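Local coordinates for glucokinase (Streptomyces griseus, PDB 3VGL), which phosphorylates glucose with ATP to give glucose 6-phosphate, as a zinc-containing glucokinase of the ROK family, at the interface of chains A and B. Residues are numbered along the deposited sequence; one frame, centred on the assembly and turned at random. Chains: chain A/B, Glucokinase.

Contact 1: the interface of chains A and B. Residues chain A 252-253, 288-290; chain B 76, 149-150.
A:Asp252 has a left-handed backbone turn (phi 41°, psi 58°) just beyond helix 227-251, which carries its carboxylate to the loop backbone at B:Phe149. CG lies anti to the backbone N (chi1 -173°), and this extends the acid towards chain B. The amide N of B:Phe149 donates a hydrogen bond to the carboxylate oxygen OD2 of A:Asp252 at 2.8 Å. The N-H comes from above the carboxylate plane. The neighbouring N of B:Gly150 is close to OD2, but its N-H is turned away and no bond is formed. The side chains of A:Asp252 and B:Phe149 cross at about a right angle. The other carboxylate oxygen, OD1 of A:Asp252, sits in plane at the ring edge, 3.4 Å from CD2 of B:Phe149. One face of the same ring is covered by A:Pro288. CB of A:Pro288 stands over the centre of the B:Phe149 ring, 3.6 Å from the centroid, as a CH-pi contact. The proline and the phenylalanine run alongside each other, antiparallel. The ring is thus met by the acid at one edge and by proline methylene groups over a face, which should limit its rotation. Backbone carbonyls of A:Pro253 and A:His289 lie further along the ring, near its far end. B:Leu76 comes up loosely beside CD of A:Pro288. CG of A:Pro288 also touches the ring, 3.6 Å from CD1 of B:Phe149.

Contact 2: the interface of chains A and B. Residues chain A 138, 153, 155, 158, 247, 250-251; chain B 158, 247, 250-251.
In A:Leu250 and B:Leu250, CG lies anti to the carbonyl carbon (chi1 -73°), and the branched tips turn toward the two-fold axis. The two leucines cross at about a right angle, with CD1 of A:Leu250 3.6 Å from CD2 of B:Leu250. Each leucine also meets an isoleucine of the other chain. CD2 of A:Leu250 presses on the tip methyl CD1 of B:Ile158 at 3.4 Å, a tight fit, and the twin pair does the same. CD2 of B:Leu250 further reaches CD2 of A:Leu247 and ring atoms CD1 and CE1 of A:Phe155. An alanine in place of A:Leu250 would probably open a gap against B:Ile158 and B:Leu250, and the tip methyl CD1 of B:Ile158 would lose its close partner. The two Phe251 rings meet tip to tip, CE1 of A:Phe251 3.2 Å from CE1 of B:Phe251, which is close for two carbons. A backbone hydrogen bond borders the apolar core. N of A:Ala153 donates to the backbone O of B:Leu250 at 3.0 Å. CD1 of A:Ile138 lies against the same oxygen. Leu247, Leu250 and Phe251 lie in the last turn of helix 227-251, so the C-terminal ends of two copies of this helix pack together at the axis.

Contact 3: the interface of chains A and B. Residues chain A 146-152; chain B 248, 251-252, 287.
The carboxylate oxygen OD2 of B:Asp252 is gripped by two backbone N-H groups of chain A. N of A:Phe149 approaches from one face of the carboxylate plane, and N of A:Val151 binds OD2 of B:Asp252 from the opposite face at 3.0 Å. Neither donor lies in the plane. The backbone O of B:Asp252 takes a third bond, from N of A:Arg148 at 2.8 Å, nearly along the C=O axis (173°). One residue is therefore held at both its side chain and its carbonyl. CG2 of A:Val151 packs on the carboxylate carbon CG of B:Asp252 at 3.5 Å, and A:Ala152 lies against its CB. A lysine in place of B:Asp252 would probably leave the N-H groups of A:Phe149 and A:Val151 without their acceptor and disturb the loop. Behind the acid, B:Arg287 of the same chain forms a long salt bridge, NH2 to OD1 of B:Asp252 at 3.8 Å. Its chain is bent at chi2 and chi3, which brings NH2 beside CG2 of A:Val151. NH2 also hydrogen-bonds to water 1. This water joins O of A:Val151 (2.7 Å) to O of B:Ala248. Within chain A, CG of A:Arg148 covers a face of the A:Phe149 ring and probably steadies it. The gripping residues form a loop after strand 143-144, while B:Asp252 directly follows helix 227-251 of the partner.

Contact 4: the interface of chains A and B. Residues chain A 67, 77, 157, 169, 171; chain B 249, 282-283, 287.
B:Ile282 packs among A:Tyr67, A:His157, A:Cys169 and A:Ser171. Its CG1 lies anti to the carbonyl carbon (chi1 -62°), which sends CG1 and CD1 toward A:His157 and A:Ser171 and leaves CG2 at A:Tyr67. CG2 of B:Ile282 touches the tyrosine hydroxyl and is 3.9 Å from CB of A:Cys169. CD1 of B:Ile282 lies 3.7 Å from CB of A:Ser171. CG1 rests on CB of A:His157. CA of B:Gly283 sits over a face of the A:Phe77 ring, 4.0 Å from its centroid. NH1 of B:Arg287 lies 3.7 Å from CE2 of A:Tyr67, the guanidinium nearly perpendicular to the ring. No direct polar bond crosses here; waters do the joining. Water 3 is 2.6 Å from OG of B:Ser249 and also meets OH of A:Tyr67 and NH1 of B:Arg287. Water 2 links the same OG to O of A:His157. Water 4 joins N of B:Gly283 to OG of A:Ser171 and O of A:Cys169. Further out, CD2 of A:Phe77 backs a face of A:Tyr67. NH1 of B:Arg287 bonds to O of B:Ile282 at 3.1 Å, which probably helps hold the loop. A:His157 and A:Cys169 bind zinc, and A:Tyr67 and A:His157 line the glucose pocket. The partner loop probably buttresses both sites.

Contact 1: the interface of chains A and B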
loop_
_atom_site.group_PDB
_atom_site.type_symbol
_atom_site.label_atom_id
_atom_site.label_comp_id
_atom_site.label_asym_id
_atom_site.label_seq_id
_atom_site.Cartn_x
_atom_site.Cartn_y
_atom_site.Cartn_z
ATOM N N ASP A 252 7.439 23.340 -3.134
ATOM C CA ASP A 252 8.842 23.778 -3.383
ATOM C C ASP A 252 9.286 25.008 -2.550
ATOM O O ASP A 252 9.685 26.039 -3.124
ATOM C CB ASP A 252 9.046 24.036 -4.892
ATOM C CG ASP A 252 10.505 24.324 -5.261
ATOM O OD1 ASP A 252 11.408 23.675 -4.688
ATOM O OD2 ASP A 252 10.737 25.164 -6.164
ATOM N N PRO A 253 9.222 24.925 -1.203
ATOM C CA PRO A 253 9.598 26.077 -0.359
ATOM C C PRO A 253 11.119 26.167 -0.218
ATOM O O PRO A 253 11.831 25.234 -0.588
ATOM C CB PRO A 253 8.975 25.721 0.983
ATOM C CG PRO A 253 9.170 24.224 1.037
ATOM C CD PRO A 253 8.861 23.747 -0.377
ATOM N N PRO A 288 17.151 21.411 -6.760
ATOM C CA PRO A 288 17.647 21.861 -5.475
ATOM C C PRO A 288 16.834 21.338 -4.280
ATOM O O PRO A 288 15.674 20.942 -4.424
ATOM C CB PRO A 288 17.526 23.394 -5.555
ATOM C CG PRO A 288 17.208 23.709 -6.978
ATOM C CD PRO A 288 16.498 22.501 -7.500
ATOM N N HIS A 289 17.462 21.340 -3.120
ATOM C CA HIS A 289 16.783 20.865 -1.908
ATOM C C HIS A 289 16.510 21.992 -0.920
ATOM O O HIS A 289 17.354 22.850 -0.663
ATOM C CB HIS A 289 17.578 19.753 -1.235
ATOM C CG HIS A 289 18.996 20.120 -0.936
ATOM N ND1 HIS A 289 20.028 19.852 -1.810
ATOM C CD2 HIS A 289 19.553 20.755 0.125
ATOM C CE1 HIS A 289 21.161 20.300 -1.297
ATOM N NE2 HIS A 289 20.902 20.847 -0.123
ATOM N N ALA A 290 15.327 21.960 -0.321
ATOM C CA ALA A 290 14.983 22.872 0.769
ATOM C C ALA A 290 15.799 22.555 2.002
ATOM O O ALA A 290 16.301 21.436 2.156
ATOM C CB ALA A 290 13.511 22.710 1.103
ATOM N N LEU B 76 14.915 21.713 -15.942
ATOM C CA LEU B 76 15.863 21.028 -15.028
ATOM C C LEU B 76 15.806 19.514 -15.196
ATOM O O LEU B 76 16.830 18.837 -15.204
ATOM C CB LEU B 76 15.604 21.398 -13.553
ATOM C CG LEU B 76 15.745 22.872 -13.166
ATOM C CD1 LEU B 76 15.271 23.149 -11.738
ATOM C CD2 LEU B 76 17.204 23.297 -13.350
ATOM N N PHE B 149 12.438 27.391 -6.038
ATOM C CA PHE B 149 13.335 26.913 -7.077
ATOM C C PHE B 149 12.642 26.706 -8.413
ATOM O O PHE B 149 13.250 26.184 -9.354
ATOM C CB PHE B 149 14.074 25.658 -6.611
ATOM C CG PHE B 149 14.837 25.855 -5.327
ATOM C CD1 PHE B 149 16.014 26.612 -5.301
ATOM C CD2 PHE B 149 14.386 25.280 -4.141
ATOM C CE1 PHE B 149 16.708 26.778 -4.120
ATOM C CE2 PHE B 149 15.083 25.458 -2.945
ATOM C CZ PHE B 149 16.249 26.202 -2.933
ATOM N N GLY B 150 11.383 27.132 -8.506
ATOM C CA GLY B 150 10.651 27.099 -9.758
ATOM C C GLY B 150 9.881 25.818 -9.983
ATOM O O GLY B 150 9.106 25.716 -10.939
#

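Contact 2: the interface of chains A and B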
loop_
_atom_site.group_PDB
_atom_site.type_symbol
_atom_site.label_atom_id
_atom_site.label_comp_id
_atom_site.label_asym_id
_atom_site.label_seq_id
_atom_site.Cartn_x
_atom_site.Cartn_y
_atom_site.Cartn_z
ATOM N N ILE A 138 1.270 27.071 6.087
ATOM C CA ILE A 138 1.767 27.504 4.777
ATOM C C ILE A 138 2.058 29.000 4.806
ATOM O O ILE A 138 1.171 29.814 5.066
ATOM C CB ILE A 138 0.704 27.258 3.684
ATOM C CG1 ILE A 138 0.384 25.776 3.533
ATOM C CG2 ILE A 138 1.174 27.813 2.308
ATOM C CD1 ILE A 138 -0.918 25.555 2.839
ATOM N N ALA A 153 -3.747 23.396 4.602
ATOM C CA ALA A 153 -2.626 22.952 5.439
ATOM C C ALA A 153 -3.044 21.895 6.463
ATOM O O ALA A 153 -2.439 21.767 7.533
ATOM C CB ALA A 153 -1.931 24.142 6.118
ATOM N N PHE A 155 -2.252 18.868 6.514
ATOM C CA PHE A 155 -1.345 17.870 5.950
ATOM C C PHE A 155 -1.473 16.503 6.636
ATOM O O PHE A 155 -1.163 15.450 6.041
ATOM C CB PHE A 155 0.118 18.294 6.153
ATOM C CG PHE A 155 0.493 19.621 5.539
ATOM C CD1 PHE A 155 -0.224 20.184 4.479
ATOM C CD2 PHE A 155 1.639 20.264 5.996
ATOM C CE1 PHE A 155 0.187 21.418 3.915
ATOM C CE2 PHE A 155 2.050 21.474 5.458
ATOM C CZ PHE A 155 1.327 22.062 4.424
ATOM N N ILE A 158 -3.583 13.928 4.605
ATOM C CA ILE A 158 -3.207 13.455 3.263
ATOM C C ILE A 158 -3.039 11.941 3.367
ATOM O O ILE A 158 -2.475 11.436 4.334
ATOM C CB ILE A 158 -1.840 14.066 2.841
ATOM C CG1 ILE A 158 -2.001 15.583 2.644
ATOM C CG2 ILE A 158 -1.291 13.393 1.566
ATOM C CD1 ILE A 158 -0.625 16.275 2.707
ATOM N N LEU A 247 5.786 17.178 0.093
ATOM C CA LEU A 247 5.502 18.603 0.225
ATOM C C LEU A 247 6.431 19.460 -0.633
ATOM O O LEU A 247 6.029 20.574 -1.021
ATOM C CB LEU A 247 5.584 19.036 1.691
ATOM C CG LEU A 247 4.544 18.444 2.649
ATOM C CD1 LEU A 247 4.790 18.958 4.078
ATOM C CD2 LEU A 247 3.132 18.848 2.266
ATOM N N LEU A 250 4.885 19.494 -3.931
ATOM C CA LEU A 250 3.691 20.344 -3.894
ATOM C C LEU A 250 4.034 21.833 -3.874
ATOM O O LEU A 250 3.542 22.601 -4.728
ATOM C CB LEU A 250 2.826 19.978 -2.694
ATOM C CG LEU A 250 2.108 18.643 -2.876
ATOM C CD1 LEU A 250 2.005 17.877 -1.560
ATOM C CD2 LEU A 250 0.707 18.915 -3.432
ATOM N N PHE A 251 4.881 22.242 -2.922
ATOM C CA PHE A 251 5.084 23.671 -2.601
ATOM C C PHE A 251 6.448 24.223 -2.995
ATOM O O PHE A 251 6.606 25.444 -3.148
ATOM C CB PHE A 251 4.923 23.899 -1.089
ATOM C CG PHE A 251 3.528 23.698 -0.579
ATOM C CD1 PHE A 251 2.558 24.686 -0.764
ATOM C CD2 PHE A 251 3.195 22.546 0.141
ATOM C CE1 PHE A 251 1.249 24.497 -0.268
ATOM C CE2 PHE A 251 1.887 22.359 0.622
ATOM C CZ PHE A 251 0.927 23.350 0.429
ATOM N N ILE B 158 3.928 13.121 -6.361
ATOM C CA ILE B 158 3.542 12.834 -4.970
ATOM C C ILE B 158 3.336 11.324 -4.877
ATOM O O ILE B 158 2.757 10.713 -5.772
ATOM C CB ILE B 158 2.192 13.530 -4.632
ATOM C CG1 ILE B 158 2.392 15.054 -4.633
ATOM C CG2 ILE B 158 1.628 13.041 -3.282
ATOM C CD1 ILE B 158 1.034 15.767 -4.787
ATOM N N LEU B 247 -5.348 17.163 -2.322
ATOM C CA LEU B 247 -5.028 18.552 -2.637
ATOM C C LEU B 247 -5.933 19.535 -1.898
ATOM O O LEU B 247 -5.503 20.680 -1.657
ATOM C CB LEU B 247 -5.102 18.793 -4.146
ATOM C CG LEU B 247 -4.079 18.056 -5.019
ATOM C CD1 LEU B 247 -4.314 18.387 -6.502
ATOM C CD2 LEU B 247 -2.656 18.470 -4.688
ATOM N N LEU B 250 -4.382 19.956 1.371
ATOM C CA LEU B 250 -3.166 20.764 1.226
ATOM C C LEU B 250 -3.472 22.246 1.013
ATOM O O LEU B 250 -2.959 23.105 1.761
ATOM C CB LEU B 250 -2.313 20.224 0.085
ATOM C CG LEU B 250 -1.629 18.905 0.439
ATOM C CD1 LEU B 250 -1.547 17.974 -0.767
ATOM C CD2 LEU B 250 -0.221 19.212 0.957
ATOM N N PHE B 251 -4.310 22.550 0.015
ATOM C CA PHE B 251 -4.477 23.930 -0.489
ATOM C C PHE B 251 -5.826 24.563 -0.171
ATOM O O PHE B 251 -5.953 25.796 -0.178
ATOM C CB PHE B 251 -4.313 23.956 -2.017
ATOM C CG PHE B 251 -2.924 23.656 -2.495
ATOM C CD1 PHE B 251 -1.929 24.634 -2.437
ATOM C CD2 PHE B 251 -2.621 22.412 -3.059
ATOM C CE1 PHE B 251 -0.626 24.350 -2.903
ATOM C CE2 PHE B 251 -1.320 22.132 -3.510
ATOM C CZ PHE B 251 -0.335 23.115 -3.445
#

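Contact 3: the interface of chains A and B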
loop_
_atom_site.group_PDB
_atom_site.type_symbol
_atom_site.label_atom_id
_atom_site.label_comp_id
_atom_site.label_asym_id
_atom_site.label_seq_id
_atom_site.Cartn_x
_atom_site.Cartn_y
_atom_site.Cartn_z
ATOM N N ARG A 146 -4.534 30.298 4.439
ATOM C CA ARG A 146 -5.543 29.467 5.088
ATOM C C ARG A 146 -6.517 28.829 4.095
ATOM O O ARG A 146 -7.326 27.983 4.474
ATOM C CB ARG A 146 -6.307 30.297 6.148
ATOM C CG ARG A 146 -5.413 30.919 7.219
ATOM C CD ARG A 146 -6.231 31.916 8.002
ATOM N NE ARG A 146 -5.444 32.770 8.892
ATOM C CZ ARG A 146 -4.820 33.887 8.526
ATOM N NH1 ARG A 146 -4.846 34.301 7.255
ATOM N NH2 ARG A 146 -4.169 34.594 9.441
ATOM N N GLY A 147 -6.444 29.239 2.827
ATOM C CA GLY A 147 -7.322 28.740 1.776
ATOM C C GLY A 147 -8.697 29.387 1.751
ATOM O O GLY A 147 -9.006 30.242 2.594
ATOM N N ARG A 148 -9.523 28.974 0.799
ATOM C CA ARG A 148 -10.849 29.575 0.590
ATOM C C ARG A 148 -11.790 29.412 1.786
ATOM O O ARG A 148 -12.560 30.338 2.124
ATOM C CB ARG A 148 -11.474 29.022 -0.691
ATOM C CG ARG A 148 -12.960 29.267 -0.845
ATOM C CD ARG A 148 -13.298 30.750 -1.080
ATOM N NE ARG A 148 -14.737 30.929 -1.234
ATOM C CZ ARG A 148 -15.596 31.025 -0.222
ATOM N NH1 ARG A 148 -15.171 30.957 1.035
ATOM N NH2 ARG A 148 -16.890 31.175 -0.482
ATOM N N PHE A 149 -11.729 28.249 2.426
ATOM C CA PHE A 149 -12.635 27.932 3.517
ATOM C C PHE A 149 -11.946 27.882 4.870
ATOM O O PHE A 149 -12.566 27.501 5.869
ATOM C CB PHE A 149 -13.407 26.646 3.216
ATOM C CG PHE A 149 -14.166 26.695 1.916
ATOM C CD1 PHE A 149 -15.324 27.472 1.790
ATOM C CD2 PHE A 149 -13.732 25.960 0.815
ATOM C CE1 PHE A 149 -16.016 27.501 0.596
ATOM C CE2 PHE A 149 -14.427 26.000 -0.395
ATOM C CZ PHE A 149 -15.574 26.766 -0.505
ATOM N N GLY A 150 -10.676 28.284 4.909
ATOM C CA GLY A 150 -9.943 28.394 6.156
ATOM C C GLY A 150 -9.206 27.134 6.546
ATOM O O GLY A 150 -8.432 27.137 7.508
ATOM N N VAL A 151 -9.397 26.071 5.767
ATOM C CA VAL A 151 -8.904 24.752 6.169
ATOM C C VAL A 151 -7.783 24.171 5.305
ATOM O O VAL A 151 -7.579 22.939 5.276
ATOM C CB VAL A 151 -10.056 23.745 6.354
ATOM C CG1 VAL A 151 -11.034 24.246 7.437
ATOM C CG2 VAL A 151 -10.788 23.477 5.029
ATOM N N ALA A 152 -7.004 25.052 4.676
ATOM C CA ALA A 152 -5.748 24.627 4.048
ATOM C C ALA A 152 -4.779 24.075 5.091
ATOM O O ALA A 152 -4.967 24.266 6.313
ATOM C CB ALA A 152 -5.096 25.781 3.267
ATOM N N ALA B 248 -7.168 19.125 -1.580
ATOM C CA ALA B 248 -8.072 19.970 -0.769
ATOM C C ALA B 248 -7.509 20.088 0.641
ATOM O O ALA B 248 -7.577 21.180 1.248
ATOM C CB ALA B 248 -9.494 19.405 -0.740
ATOM N N PHE B 251 -4.310 22.550 0.015
ATOM C CA PHE B 251 -4.477 23.930 -0.489
ATOM C C PHE B 251 -5.826 24.563 -0.171
ATOM O O PHE B 251 -5.953 25.796 -0.178
ATOM C CB PHE B 251 -4.313 23.956 -2.017
ATOM C CG PHE B 251 -2.924 23.656 -2.495
ATOM C CD1 PHE B 251 -1.929 24.634 -2.437
ATOM C CD2 PHE B 251 -2.621 22.412 -3.059
ATOM C CE1 PHE B 251 -0.626 24.350 -2.903
ATOM C CE2 PHE B 251 -1.320 22.132 -3.510
ATOM C CZ PHE B 251 -0.335 23.115 -3.445
ATOM N N ASP B 252 -6.839 23.731 0.079
ATOM C CA ASP B 252 -8.229 24.233 0.266
ATOM C C ASP B 252 -8.644 25.356 -0.719
ATOM O O ASP B 252 -9.016 26.462 -0.284
ATOM C CB ASP B 252 -8.425 24.689 1.729
ATOM C CG ASP B 252 -9.875 25.058 2.055
ATOM O OD1 ASP B 252 -10.795 24.364 1.570
ATOM O OD2 ASP B 252 -10.084 26.014 2.842
ATOM N N ARG B 287 -17.274 20.179 6.652
ATOM C CA ARG B 287 -16.428 21.128 5.918
ATOM C C ARG B 287 -16.875 21.344 4.466
ATOM O O ARG B 287 -17.445 20.442 3.839
ATOM C CB ARG B 287 -14.926 20.733 6.011
ATOM C CG ARG B 287 -14.537 19.339 5.504
ATOM C CD ARG B 287 -14.363 19.211 3.972
ATOM N NE ARG B 287 -13.361 20.078 3.387
ATOM C CZ ARG B 287 -12.050 19.850 3.379
ATOM N NH1 ARG B 287 -11.567 18.737 3.961
ATOM N NH2 ARG B 287 -11.228 20.763 2.803
HETATM O O HOH W 1 -8.468 20.879 3.852
#

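Contact 4: the interface of chains A and B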
loop_
_atom_site.group_PDB
_atom_site.type_symbol
_atom_site.label_atom_id
_atom_site.label_comp_id
_atom_site.label_asym_id
_atom_site.label_seq_id
_atom_site.Cartn_x
_atom_site.Cartn_y
_atom_site.Cartn_z
ATOM N N TYR A 67 -9.720 21.882 12.315
ATOM C CA TYR A 67 -10.069 22.612 11.101
ATOM C C TYR A 67 -10.779 23.891 11.547
ATOM O O TYR A 67 -11.868 23.823 12.116
ATOM C CB TYR A 67 -11.054 21.763 10.263
ATOM C CG TYR A 67 -10.440 20.616 9.453
ATOM C CD1 TYR A 67 -9.666 19.632 10.068
ATOM C CD2 TYR A 67 -10.667 20.510 8.078
ATOM C CE1 TYR A 67 -9.140 18.568 9.323
ATOM C CE2 TYR A 67 -10.137 19.438 7.320
ATOM C CZ TYR A 67 -9.350 18.502 7.960
ATOM O OH TYR A 67 -8.799 17.453 7.239
ATOM N N PHE A 77 -14.085 21.168 12.736
ATOM C CA PHE A 77 -13.903 19.724 12.818
ATOM C C PHE A 77 -12.545 19.485 13.505
ATOM O O PHE A 77 -11.571 20.162 13.178
ATOM C CB PHE A 77 -13.924 19.169 11.374
ATOM C CG PHE A 77 -13.732 17.697 11.267
ATOM C CD1 PHE A 77 -14.806 16.823 11.443
ATOM C CD2 PHE A 77 -12.488 17.175 10.926
ATOM C CE1 PHE A 77 -14.631 15.443 11.320
ATOM C CE2 PHE A 77 -12.304 15.786 10.785
ATOM C CZ PHE A 77 -13.376 14.924 10.992
ATOM N N HIS A 157 -3.900 14.751 7.176
ATOM C CA HIS A 157 -4.925 13.874 6.606
ATOM C C HIS A 157 -4.775 13.636 5.117
ATOM O O HIS A 157 -5.679 13.133 4.456
ATOM C CB HIS A 157 -6.330 14.374 7.016
ATOM C CG HIS A 157 -6.403 14.627 8.475
ATOM N ND1 HIS A 157 -6.434 13.599 9.397
ATOM C CD2 HIS A 157 -6.272 15.784 9.180
ATOM C CE1 HIS A 157 -6.377 14.120 10.614
ATOM N NE2 HIS A 157 -6.275 15.437 10.511
ATOM N N CYS A 169 -9.945 11.359 12.075
ATOM C CA CYS A 169 -10.786 12.097 11.130
ATOM C C CYS A 169 -11.870 11.241 10.488
ATOM O O CYS A 169 -12.766 11.774 9.822
ATOM C CB CYS A 169 -9.933 12.769 10.056
ATOM S SG CYS A 169 -9.268 11.572 8.853
ATOM N N SER A 171 -11.138 8.737 8.320
ATOM C CA SER A 171 -10.565 8.119 7.101
ATOM C C SER A 171 -9.440 7.162 7.443
ATOM O O SER A 171 -9.118 6.972 8.625
ATOM C CB SER A 171 -10.007 9.222 6.206
ATOM O OG SER A 171 -11.112 9.957 5.651
ATOM N N SER B 249 -6.972 18.972 1.159
ATOM C CA SER B 249 -6.306 19.000 2.487
ATOM C C SER B 249 -5.114 19.936 2.481
ATOM O O SER B 249 -4.892 20.659 3.462
ATOM C CB SER B 249 -5.884 17.603 2.914
ATOM O OG SER B 249 -7.057 16.875 3.154
ATOM N N ILE B 282 -12.030 14.640 3.180
ATOM C CA ILE B 282 -11.932 14.432 4.658
ATOM C C ILE B 282 -13.023 15.256 5.351
ATOM O O ILE B 282 -13.277 16.382 4.968
ATOM C CB ILE B 282 -10.535 14.926 5.243
ATOM C CG1 ILE B 282 -9.326 14.150 4.666
ATOM C CG2 ILE B 282 -10.482 14.782 6.759
ATOM C CD1 ILE B 282 -9.318 12.647 4.959
ATOM N N GLY B 283 -13.612 14.695 6.399
ATOM C CA GLY B 283 -14.394 15.498 7.330
ATOM C C GLY B 283 -15.873 15.502 7.016
ATOM O O GLY B 283 -16.663 16.175 7.693
ATOM N N ARG B 287 -17.274 20.179 6.652
ATOM C CA ARG B 287 -16.428 21.128 5.918
ATOM C C ARG B 287 -16.875 21.344 4.466
ATOM O O ARG B 287 -17.445 20.442 3.839
ATOM C CB ARG B 287 -14.926 20.733 6.011
ATOM C CG ARG B 287 -14.537 19.339 5.504
ATOM C CD ARG B 287 -14.363 19.211 3.972
ATOM N NE ARG B 287 -13.361 20.078 3.387
ATOM C CZ ARG B 287 -12.050 19.850 3.379
ATOM N NH1 ARG B 287 -11.567 18.737 3.961
ATOM N NH2 ARG B 287 -11.228 20.763 2.803
HETATM O O HOH W 2 -6.988 14.227 2.338
HETATM O O HOH W 3 -8.861 18.158 4.452
HETATM O O HOH W 4 -12.784 11.821 6.908
#

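All four contacts belong to one two-fold interface between chains A and B, one pair within a deposited assembly of four copies. Contact 2 is its apolar centre at the axis. Between C-alpha centres, contact 3 lies about 11 Å from contact 2, sharing B:Phe251, and about 11 Å from contact 4, sharing B:Arg287. Contact 1 is about 15 Å from contact 2 and about 29 Å from contact 4; its Asp252-Phe149 pair is the symmetry twin of that in contact 3. The end of helix 227-251 takes part in contacts 2 to 4. The interface probably couples the dimer core to the zinc and glucose sites of this homooligomer, possibly a tetramer.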